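Local coordinates for protein CysE, serine acetyltransferase (Brucella abortus, PDB 4HZC) that probably transfers an acetyl group from acetyl-coenzyme A to serine, the step that commits serine to cysteine biosynthesis, at residues A39-T44 with P111-K116; H57-R62 with G117-Q122; E61-P66 with S148-D153. All coordinates share one frame; numbering follows the deposited sequence.

Contact 1. Residues A39-T44 with P111-K116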
loop_
_atom_site.group_PDB
_atom_site.type_symbol
_atom_site.label_atom_id
_atom_site.label_comp_id
_atom_site.label_asym_id
_atom_site.label_seq_id
_atom_site.Cartn_x
_atom_site.Cartn_y
_atom_site.Cartn_z
ATOM N N ALA A 39 -15.945 8.431 -0.710
ATOM C CA ALA A 39 -15.021 7.658 -1.547
ATOM C C ALA A 39 -15.376 6.151 -1.424
ATOM O O ALA A 39 -15.504 5.478 -2.440
ATOM C CB ALA A 39 -13.538 7.936 -1.161
ATOM N N PHE A 40 -15.494 5.642 -0.191
ATOM C CA PHE A 40 -15.958 4.264 0.049
ATOM C C PHE A 40 -17.310 3.907 -0.565
ATOM O O PHE A 40 -17.446 2.897 -1.297
ATOM C CB PHE A 40 -15.964 3.990 1.565
ATOM C CG PHE A 40 -16.471 2.613 1.946
ATOM C CD1 PHE A 40 -15.853 1.461 1.503
ATOM C CD2 PHE A 40 -17.497 2.487 2.861
ATOM C CE1 PHE A 40 -16.300 0.192 1.899
ATOM C CE2 PHE A 40 -17.950 1.238 3.300
ATOM C CZ PHE A 40 -17.370 0.063 2.793
ATOM N N LEU A 41 -18.318 4.749 -0.324
ATOM C CA LEU A 41 -19.666 4.437 -0.741
ATOM C C LEU A 41 -19.867 4.617 -2.253
ATOM O O LEU A 41 -20.573 3.849 -2.867
ATOM C CB LEU A 41 -20.651 5.284 0.086
ATOM C CG LEU A 41 -20.670 4.871 1.568
ATOM C CD1 LEU A 41 -21.255 5.955 2.437
ATOM C CD2 LEU A 41 -21.458 3.590 1.687
ATOM N N TYR A 42 -19.187 5.589 -2.854
ATOM C CA TYR A 42 -19.221 5.718 -4.350
ATOM C C TYR A 42 -18.474 4.575 -5.058
ATOM O O TYR A 42 -18.995 3.916 -5.979
ATOM C CB TYR A 42 -18.692 7.094 -4.796
ATOM C CG TYR A 42 -19.819 8.126 -4.876
ATOM C CD1 TYR A 42 -20.258 8.824 -3.734
ATOM C CD2 TYR A 42 -20.430 8.415 -6.104
ATOM C CE1 TYR A 42 -21.288 9.762 -3.813
ATOM C CE2 TYR A 42 -21.465 9.332 -6.195
ATOM C CZ TYR A 42 -21.893 9.995 -5.066
ATOM O OH TYR A 42 -22.918 10.891 -5.189
ATOM N N ALA A 43 -17.269 4.281 -4.589
ATOM C CA ALA A 43 -16.462 3.285 -5.259
ATOM C C ALA A 43 -17.094 1.917 -5.140
ATOM O O ALA A 43 -16.919 1.070 -6.032
ATOM C CB ALA A 43 -15.018 3.272 -4.709
ATOM N N THR A 44 -17.799 1.664 -4.042
ATOM C CA THR A 44 -18.282 0.325 -3.768
ATOM C C THR A 44 -19.716 0.103 -4.248
ATOM O O THR A 44 -20.056 -1.022 -4.644
ATOM C CB THR A 44 -18.151 -0.057 -2.274
ATOM O OG1 THR A 44 -16.848 0.294 -1.827
ATOM C CG2 THR A 44 -18.446 -1.541 -2.094
ATOM N N PRO A 111 -25.203 -6.317 4.744
ATOM C CA PRO A 111 -24.347 -7.452 4.457
ATOM C C PRO A 111 -23.387 -7.217 3.297
ATOM O O PRO A 111 -22.260 -7.691 3.362
ATOM C CB PRO A 111 -25.352 -8.590 4.124
ATOM C CG PRO A 111 -26.665 -7.893 3.787
ATOM C CD PRO A 111 -26.640 -6.672 4.659
ATOM N N VAL A 112 -23.817 -6.492 2.260
ATOM C CA VAL A 112 -22.945 -6.219 1.121
ATOM C C VAL A 112 -21.692 -5.460 1.592
ATOM O O VAL A 112 -20.601 -5.736 1.100
ATOM C CB VAL A 112 -23.654 -5.449 -0.012
ATOM C CG1 VAL A 112 -22.717 -5.036 -1.127
ATOM C CG2 VAL A 112 -24.798 -6.267 -0.595
ATOM N N LEU A 113 -21.834 -4.504 2.509
ATOM C CA LEU A 113 -20.645 -3.706 2.915
ATOM C C LEU A 113 -19.816 -4.309 4.040
ATOM O O LEU A 113 -18.592 -4.206 4.020
ATOM C CB LEU A 113 -21.041 -2.283 3.335
ATOM C CG LEU A 113 -21.611 -1.407 2.195
ATOM C CD1 LEU A 113 -22.018 -0.054 2.746
ATOM C CD2 LEU A 113 -20.595 -1.257 1.012
ATOM N N TYR A 114 -20.496 -4.891 5.015
ATOM C CA TYR A 114 -19.913 -5.041 6.374
ATOM C C TYR A 114 -19.753 -6.472 6.847
ATOM O O TYR A 114 -18.889 -6.765 7.708
ATOM C CB TYR A 114 -20.730 -4.223 7.414
ATOM C CG TYR A 114 -20.854 -2.770 7.016
ATOM C CD1 TYR A 114 -19.702 -1.977 6.847
ATOM C CD2 TYR A 114 -22.123 -2.182 6.797
ATOM C CE1 TYR A 114 -19.790 -0.651 6.437
ATOM C CE2 TYR A 114 -22.225 -0.828 6.377
ATOM C CZ TYR A 114 -21.050 -0.090 6.206
ATOM O OH TYR A 114 -21.038 1.225 5.795
ATOM N N LEU A 115 -20.632 -7.361 6.396
ATOM C CA LEU A 115 -20.737 -8.634 7.108
ATOM C C LEU A 115 -19.852 -9.709 6.520
ATOM O O LEU A 115 -20.097 -10.165 5.399
ATOM C CB LEU A 115 -22.206 -9.086 7.342
ATOM C CG LEU A 115 -23.142 -7.980 7.863
ATOM C CD1 LEU A 115 -24.580 -8.505 8.004
ATOM C CD2 LEU A 115 -22.634 -7.368 9.174
ATOM N N LYS A 116 -18.819 -10.135 7.291
ATOM C CA LYS A 116 -17.784 -10.988 6.697
ATOM C C LYS A 116 -18.364 -12.369 6.381
ATOM O O LYS A 116 -17.822 -13.088 5.525
ATOM C CB LYS A 116 -16.507 -11.083 7.601
ATOM C CG LYS A 116 -16.766 -11.845 8.928
ATOM C CD LYS A 116 -15.639 -11.582 9.914
ATOM C CE LYS A 116 -15.712 -12.528 11.104
ATOM N NZ LYS A 116 -14.604 -12.223 12.083
#

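Contact 2. Residues H57-R62 with G117-Q122. With MG (magnesium ion), chain O.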
loop_
_atom_site.group_PDB
_atom_site.type_symbol
_atom_site.label_atom_id
_atom_site.label_comp_id
_atom_site.label_asym_id
_atom_site.label_seq_id
_atom_site.Cartn_x
_atom_site.Cartn_y
_atom_site.Cartn_z
ATOM N N HIS A 57 -16.819 -6.198 -6.176
ATOM C CA HIS A 57 -15.862 -5.180 -5.816
ATOM C C HIS A 57 -15.538 -5.169 -4.346
ATOM O O HIS A 57 -14.374 -5.147 -4.022
ATOM C CB HIS A 57 -16.389 -3.819 -6.172
ATOM C CG HIS A 57 -15.415 -2.685 -5.952
ATOM N ND1 HIS A 57 -14.460 -2.366 -6.826
ATOM C CD2 HIS A 57 -15.245 -1.805 -4.840
ATOM C CE1 HIS A 57 -13.737 -1.302 -6.333
ATOM N NE2 HIS A 57 -14.246 -0.953 -5.164
ATOM N N ARG A 58 -16.556 -5.163 -3.469
ATOM C CA ARG A 58 -16.294 -5.125 -2.018
ATOM C C ARG A 58 -15.435 -6.286 -1.605
ATOM O O ARG A 58 -14.480 -6.102 -0.886
ATOM C CB ARG A 58 -17.640 -5.158 -1.254
ATOM C CG ARG A 58 -17.494 -5.096 0.258
ATOM C CD ARG A 58 -17.242 -3.688 0.727
ATOM N NE ARG A 58 -16.651 -3.656 2.097
ATOM C CZ ARG A 58 -15.370 -3.399 2.328
ATOM N NH1 ARG A 58 -14.529 -3.229 1.305
ATOM N NH2 ARG A 58 -14.927 -3.361 3.561
ATOM N N ILE A 59 -15.823 -7.503 -2.005
ATOM C CA ILE A 59 -15.104 -8.688 -1.624
ATOM C C ILE A 59 -13.635 -8.674 -2.098
ATOM O O ILE A 59 -12.724 -9.041 -1.342
ATOM C CB ILE A 59 -15.864 -9.997 -2.028
ATOM C CG1 ILE A 59 -17.171 -10.119 -1.238
ATOM C CG2 ILE A 59 -15.002 -11.259 -1.765
ATOM C CD1 ILE A 59 -18.149 -11.142 -1.828
ATOM N N ALA A 60 -13.426 -8.270 -3.338
ATOM C CA ALA A 60 -12.076 -8.189 -3.887
ATOM C C ALA A 60 -11.191 -7.179 -3.120
ATOM O O ALA A 60 -10.029 -7.444 -2.870
ATOM C CB ALA A 60 -12.135 -7.891 -5.376
ATOM N N GLU A 61 -11.750 -6.038 -2.745
ATOM C CA GLU A 61 -11.027 -5.052 -1.924
ATOM C C GLU A 61 -10.705 -5.585 -0.531
ATOM O O GLU A 61 -9.649 -5.325 -0.055
ATOM C CB GLU A 61 -11.875 -3.748 -1.754
ATOM C CG GLU A 61 -12.090 -3.043 -3.099
ATOM C CD GLU A 61 -10.771 -2.661 -3.730
ATOM O OE1 GLU A 61 -9.963 -2.000 -3.034
ATOM O OE2 GLU A 61 -10.486 -3.130 -4.874
ATOM N N ARG A 62 -11.579 -6.402 0.077
ATOM C CA ARG A 62 -11.280 -6.945 1.439
ATOM C C ARG A 62 -10.202 -7.993 1.303
ATOM O O ARG A 62 -9.355 -8.145 2.175
ATOM C CB ARG A 62 -12.531 -7.570 2.047
ATOM C CG ARG A 62 -13.687 -6.512 2.219
ATOM C CD ARG A 62 -14.634 -6.990 3.341
ATOM N NE ARG A 62 -14.085 -6.784 4.690
ATOM C CZ ARG A 62 -14.666 -7.133 5.833
ATOM N NH1 ARG A 62 -15.867 -7.722 5.841
ATOM N NH2 ARG A 62 -14.044 -6.888 6.999
ATOM N N GLY A 117 -19.441 -12.747 7.080
ATOM C CA GLY A 117 -20.061 -14.013 6.820
ATOM C C GLY A 117 -20.655 -14.032 5.425
ATOM O O GLY A 117 -20.522 -15.019 4.697
ATOM N N PHE A 118 -21.368 -12.967 5.060
ATOM C CA PHE A 118 -21.850 -12.856 3.694
ATOM C C PHE A 118 -20.676 -12.830 2.665
ATOM O O PHE A 118 -20.704 -13.506 1.597
ATOM C CB PHE A 118 -22.717 -11.599 3.537
ATOM C CG PHE A 118 -23.117 -11.351 2.095
ATOM C CD1 PHE A 118 -24.154 -12.068 1.530
ATOM C CD2 PHE A 118 -22.471 -10.382 1.321
ATOM C CE1 PHE A 118 -24.548 -11.853 0.203
ATOM C CE2 PHE A 118 -22.884 -10.154 0.009
ATOM C CZ PHE A 118 -23.899 -10.895 -0.539
ATOM N N HIS A 119 -19.643 -12.039 2.936
ATOM C CA HIS A 119 -18.434 -12.026 2.077
ATOM C C HIS A 119 -17.764 -13.372 1.917
ATOM O O HIS A 119 -17.320 -13.721 0.806
ATOM C CB HIS A 119 -17.443 -11.022 2.676
ATOM C CG HIS A 119 -18.005 -9.599 2.725
ATOM N ND1 HIS A 119 -17.683 -8.744 3.679
ATOM C CD2 HIS A 119 -18.920 -8.931 1.884
ATOM C CE1 HIS A 119 -18.335 -7.585 3.521
ATOM N NE2 HIS A 119 -19.102 -7.683 2.417
ATOM N N ALA A 120 -17.639 -14.133 3.025
ATOM C CA ALA A 120 -17.074 -15.487 2.974
ATOM C C ALA A 120 -17.879 -16.449 2.077
ATOM O O ALA A 120 -17.317 -17.249 1.377
ATOM C CB ALA A 120 -16.961 -16.060 4.391
ATOM N N ILE A 121 -19.202 -16.400 2.172
ATOM C CA ILE A 121 -20.063 -17.213 1.322
ATOM C C ILE A 121 -19.744 -17.013 -0.137
ATOM O O ILE A 121 -19.438 -18.015 -0.828
ATOM C CB ILE A 121 -21.567 -16.954 1.585
ATOM C CG1 ILE A 121 -21.926 -17.433 3.003
ATOM C CG2 ILE A 121 -22.391 -17.690 0.513
ATOM C CD1 ILE A 121 -23.271 -16.904 3.591
ATOM N N GLN A 122 -19.830 -15.757 -0.615
ATOM C CA GLN A 122 -19.561 -15.478 -2.041
ATOM C C GLN A 122 -18.094 -15.726 -2.453
ATOM O O GLN A 122 -17.808 -16.079 -3.581
ATOM C CB GLN A 122 -19.993 -14.089 -2.408
ATOM C CG GLN A 122 -21.354 -13.655 -1.833
ATOM C CD GLN A 122 -22.439 -14.746 -1.999
ATOM O OE1 GLN A 122 -22.445 -15.507 -2.979
ATOM N NE2 GLN A 122 -23.386 -14.754 -1.116
HETATM MG MG MG O . -10.417 -0.078 -1.419
HETATM O O HOH W 1 -9.416 1.412 -2.939
#

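Contact 3. Residues E61-P66 with S148-D153. With MG (magnesium ion), chain O.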
loop_
_atom_site.group_PDB
_atom_site.type_symbol
_atom_site.label_atom_id
_atom_site.label_comp_id
_atom_site.label_asym_id
_atom_site.label_seq_id
_atom_site.Cartn_x
_atom_site.Cartn_y
_atom_site.Cartn_z
ATOM N N GLU A 61 -11.750 -6.038 -2.745
ATOM C CA GLU A 61 -11.027 -5.052 -1.924
ATOM C C GLU A 61 -10.705 -5.585 -0.531
ATOM O O GLU A 61 -9.649 -5.325 -0.055
ATOM C CB GLU A 61 -11.875 -3.748 -1.754
ATOM C CG GLU A 61 -12.090 -3.043 -3.099
ATOM C CD GLU A 61 -10.771 -2.661 -3.730
ATOM O OE1 GLU A 61 -9.963 -2.000 -3.034
ATOM O OE2 GLU A 61 -10.486 -3.130 -4.874
ATOM N N ARG A 62 -11.579 -6.402 0.077
ATOM C CA ARG A 62 -11.280 -6.945 1.439
ATOM C C ARG A 62 -10.202 -7.993 1.303
ATOM O O ARG A 62 -9.355 -8.145 2.175
ATOM C CB ARG A 62 -12.531 -7.570 2.047
ATOM C CG ARG A 62 -13.687 -6.512 2.219
ATOM C CD ARG A 62 -14.634 -6.990 3.341
ATOM N NE ARG A 62 -14.085 -6.784 4.690
ATOM C CZ ARG A 62 -14.666 -7.133 5.833
ATOM N NH1 ARG A 62 -15.867 -7.722 5.841
ATOM N NH2 ARG A 62 -14.044 -6.888 6.999
ATOM N N LEU A 63 -10.313 -8.799 0.252
ATOM C CA LEU A 63 -9.348 -9.913 0.073
ATOM C C LEU A 63 -8.032 -9.491 -0.608
ATOM O O LEU A 63 -7.035 -10.219 -0.542
ATOM C CB LEU A 63 -10.019 -11.067 -0.711
ATOM C CG LEU A 63 -11.186 -11.817 -0.024
ATOM C CD1 LEU A 63 -11.757 -12.795 -0.960
ATOM C CD2 LEU A 63 -10.710 -12.430 1.311
ATOM N N GLY A 64 -8.041 -8.358 -1.315
ATOM C CA GLY A 64 -6.856 -7.876 -2.055
ATOM C C GLY A 64 -5.606 -7.781 -1.121
ATOM O O GLY A 64 -5.688 -7.399 0.071
ATOM N N HIS A 65 -4.447 -8.079 -1.701
ATOM C CA HIS A 65 -3.130 -8.069 -0.968
ATOM C C HIS A 65 -2.029 -7.845 -1.988
ATOM O O HIS A 65 -2.205 -8.122 -3.171
ATOM C CB HIS A 65 -2.962 -9.425 -0.253
ATOM C CG HIS A 65 -1.855 -9.478 0.748
ATOM N ND1 HIS A 65 -0.609 -9.872 0.414
ATOM C CD2 HIS A 65 -1.831 -9.192 2.129
ATOM C CE1 HIS A 65 0.193 -9.812 1.503
ATOM N NE2 HIS A 65 -0.560 -9.436 2.563
ATOM N N PRO A 66 -0.887 -7.298 -1.569
ATOM C CA PRO A 66 0.290 -7.311 -2.480
ATOM C C PRO A 66 0.620 -8.685 -3.131
ATOM O O PRO A 66 1.076 -8.738 -4.292
ATOM C CB PRO A 66 1.414 -6.935 -1.539
ATOM C CG PRO A 66 0.755 -6.047 -0.570
ATOM C CD PRO A 66 -0.599 -6.597 -0.293
ATOM N N SER A 148 -7.779 -16.235 6.829
ATOM C CA SER A 148 -7.052 -15.164 7.478
ATOM C C SER A 148 -7.845 -13.893 7.708
ATOM O O SER A 148 -7.742 -13.263 8.776
ATOM C CB SER A 148 -5.795 -14.834 6.660
ATOM O OG SER A 148 -5.089 -13.820 7.315
ATOM N N ILE A 149 -8.716 -13.519 6.744
ATOM C CA ILE A 149 -9.327 -12.183 6.796
ATOM C C ILE A 149 -10.786 -12.248 7.282
ATOM O O ILE A 149 -11.257 -11.288 7.925
ATOM C CB ILE A 149 -9.358 -11.485 5.399
ATOM C CG1 ILE A 149 -7.932 -11.299 4.897
ATOM C CG2 ILE A 149 -9.978 -10.101 5.473
ATOM C CD1 ILE A 149 -7.077 -10.309 5.694
ATOM N N PHE A 150 -11.496 -13.337 6.963
ATOM C CA PHE A 150 -12.844 -13.473 7.420
ATOM C C PHE A 150 -12.942 -14.498 8.519
ATOM O O PHE A 150 -13.981 -14.678 9.101
ATOM C CB PHE A 150 -13.768 -13.878 6.282
ATOM C CG PHE A 150 -13.757 -12.945 5.096
ATOM C CD1 PHE A 150 -13.607 -11.560 5.257
ATOM C CD2 PHE A 150 -13.984 -13.474 3.804
ATOM C CE1 PHE A 150 -13.695 -10.706 4.164
ATOM C CE2 PHE A 150 -14.000 -12.637 2.690
ATOM C CZ PHE A 150 -13.865 -11.227 2.886
ATOM N N GLN A 151 -11.844 -15.205 8.782
ATOM C CA GLN A 151 -11.861 -16.235 9.835
ATOM C C GLN A 151 -12.757 -17.407 9.500
ATOM O O GLN A 151 -13.257 -18.102 10.388
ATOM C CB GLN A 151 -12.160 -15.647 11.232
ATOM C CG GLN A 151 -10.975 -14.738 11.678
ATOM C CD GLN A 151 -11.103 -13.320 11.097
ATOM O OE1 GLN A 151 -12.156 -12.751 11.150
ATOM N NE2 GLN A 151 -10.045 -12.791 10.467
ATOM N N THR A 152 -12.976 -17.644 8.202
ATOM C CA THR A 152 -13.871 -18.724 7.758
ATOM C C THR A 152 -13.031 -19.624 6.874
ATOM O O THR A 152 -12.558 -19.191 5.827
ATOM C CB THR A 152 -15.046 -18.135 6.952
ATOM O OG1 THR A 152 -14.496 -17.223 6.032
ATOM C CG2 THR A 152 -15.991 -17.353 7.848
ATOM N N ASP A 153 -12.841 -20.867 7.306
ATOM C CA ASP A 153 -12.009 -21.822 6.601
ATOM C C ASP A 153 -12.918 -22.827 5.973
ATOM O O ASP A 153 -13.387 -23.789 6.600
ATOM C CB ASP A 153 -10.955 -22.498 7.553
ATOM C CG ASP A 153 -10.013 -23.469 6.798
ATOM O OD1 ASP A 153 -10.267 -23.728 5.612
ATOM O OD2 ASP A 153 -9.024 -23.949 7.407
HETATM MG MG MG O . -10.417 -0.078 -1.419
HETATM O O HOH W 1 -9.416 1.412 -2.939
#

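Contact 1. Residues A39-T44 with P111-K116
Leu113 pushes its two methyl branches against three side chains of helix 38-46. CD2 takes the larger share, resting 3.8 Å from CG2 of Thr44 and at almost the same range from CZ of Phe40, one helical turn earlier. CD1 meets CD2 of Leu41 at 3.8 Å, the two leucines crossing at about a right angle. Tyr114 adds its outer rim: its OH lies beside the edge of the Phe40 ring, close to the ring plane and 4.0 Å from CE2 of Phe40. No hydrogen bond links the two segments, so methyl groups and aromatic carbons carry the contact.

Several features set these groups in place. Phe40 has CG anti to its own N (chi1 178°), which sends the ring out from the helix toward Leu113 and Tyr114. Thr44 turns its hydroxyl back onto its own helix, where OG1 bonds to O of Phe40 at 2.7 Å; that carbonyl also receives N of Thr44, and the threonine methyl is left to face the leucine. On the partner segment, CB of Leu113 lies over one face of the Tyr114 ring, 3.4 Å above its centre. The far end of the tyrosine is fixed across a subunit boundary, since its OH bonds to Asp137 of the second subunit, whose Tyr141 also meets Phe40 edge-to-face.

The contact lies in the helical N-terminal domain of serine acetyltransferase, where the short helix 109-114 abuts helix 38-46. Helix 18-33 closes over Leu41, helix 51-63 brings Arg58 against Phe40 and Thr44, and helix 87-101 backs Pro111 and Val112.

Contact 2. Residues H57-R62 with G117-Q122
Ile59 lies obliquely against the imidazole of His119, with CG1 3.8 Å from CD2 of the ring, and reaches on to Gln122. Its CD1 presses on CB of Gln122 at 3.5 Å, one turn further along helix 116-132. Arg58 takes another part of the histidine: its CG stands 3.7 Å from NE2 of His119. Its guanidinium end leaves the contact, NH1 forming a salt bridge to Asp67 of the second subunit and NE a hydrogen bond to O of Leu113.

The two helices pass nearly perpendicular, their segment axes 10.2 Å apart and crossing at -96°, within the all-helical N-terminal domain of serine acetyltransferase. A steep crossing of this kind brings only short lengths of the helices together, and here His119 fills the place where they meet. Its CG is anti to the carbonyl carbon, which carries the ring toward helix 51-63 with a polar bond on each nitrogen. ND1 accepts a hydrogen bond of 3.0 Å from NH1 of Arg62. The bond is fairly straight (159° at the hydrogen) and lies close to both flat groups' planes, although the guanidinium and the imidazole stand almost perpendicular, 87° apart. NE2 bonds to O of Val112, consistent with a ring protonated on NE2 and with its rotation fixed from both ends.

The guanidinium of Arg58 has CG of Arg62 over one face. The amide of Gln122 turns away from Ile59 to Trp87 and Asp94 of helix 87-101. On the flank of helix 51-63 away from His119, OE1 of Glu61 binds a magnesium ion together with water 1 and Asp67 of the second subunit.

Contact 3. Residues E61-P66 with S148-D153
Arg62 crosses the Phe150 ring obliquely and wraps round one corner of it, the carbon CE1. Its CB starts the contact, 4.0 Å from both CE1 and CZ of Phe150. Further out, CD comes to 3.9 Å from CE1, beside the ring edge and near its plane. There the chain bends at chi3 (76°), which folds NE, CZ and NH1 back round the same carbon. CE1 of Phe150 thus ends up over one face of the Arg62 guanidinium, 3.7 Å above its plane and nearer the rim than the middle. The two planes are inclined at 59°, so the groups do not stack. At the tip, NH1 is engaged by His119, and NH2 adds a weak hydrogen bond to O of Ser144 of the second subunit.

Leu63 takes the other part of the phenylalanine. Its CD2 packs 3.6 Å from CE2 of Phe150 and also touches CZ, the side chains crossing at about a right angle, so the outer end of the ring meets two consecutive residues at the end of helix 51-63. Ile149 comes in over the backbone, its CG2 3.9 Å from O of Arg62, and its CB lies more loosely against CD2 of Leu63.

Both segments are chain turning points. Gly64 leaves helix 51-63, and Gln151, with a positive phi of 67°, turns the chain from helix 136-149 toward strand 152-154. That strand opens the left-handed parallel beta-helix, its backbone bonded to Leu172 and Val174 of the next coil, and O of Ile149 bonds to Ser148 of the second subunit. Around the contact, Arg145 of helix 136-149 holds O of Leu63, Thr123 of helix 116-132 touches both Leu63 and Phe150, and helix 70-83 sets Leu73 against Leu63.

How the contacts relate
From the N terminus, helix 38-46 is met by residues 111-116 in contact 1, which closes a loop that is mostly helical. Helix 51-63 leaves from inside that loop and meets helix 116-132 in contact 2, so contacts 1 and 2 cross. Contact 3 starts from the end of the same helix, sharing Glu61 and Arg62, and closes later at 148-153; it also crosses contact 1. Helix 51-63 serves contacts 2 and 3 and borders contact 1 through Arg58, tying the early helices to the helices before the beta-helix and to the turn that leads into its first strand. Between contacts 1 and 3, NZ of Lys116 bonds to OE1 of Gln151 at 2.7 Å.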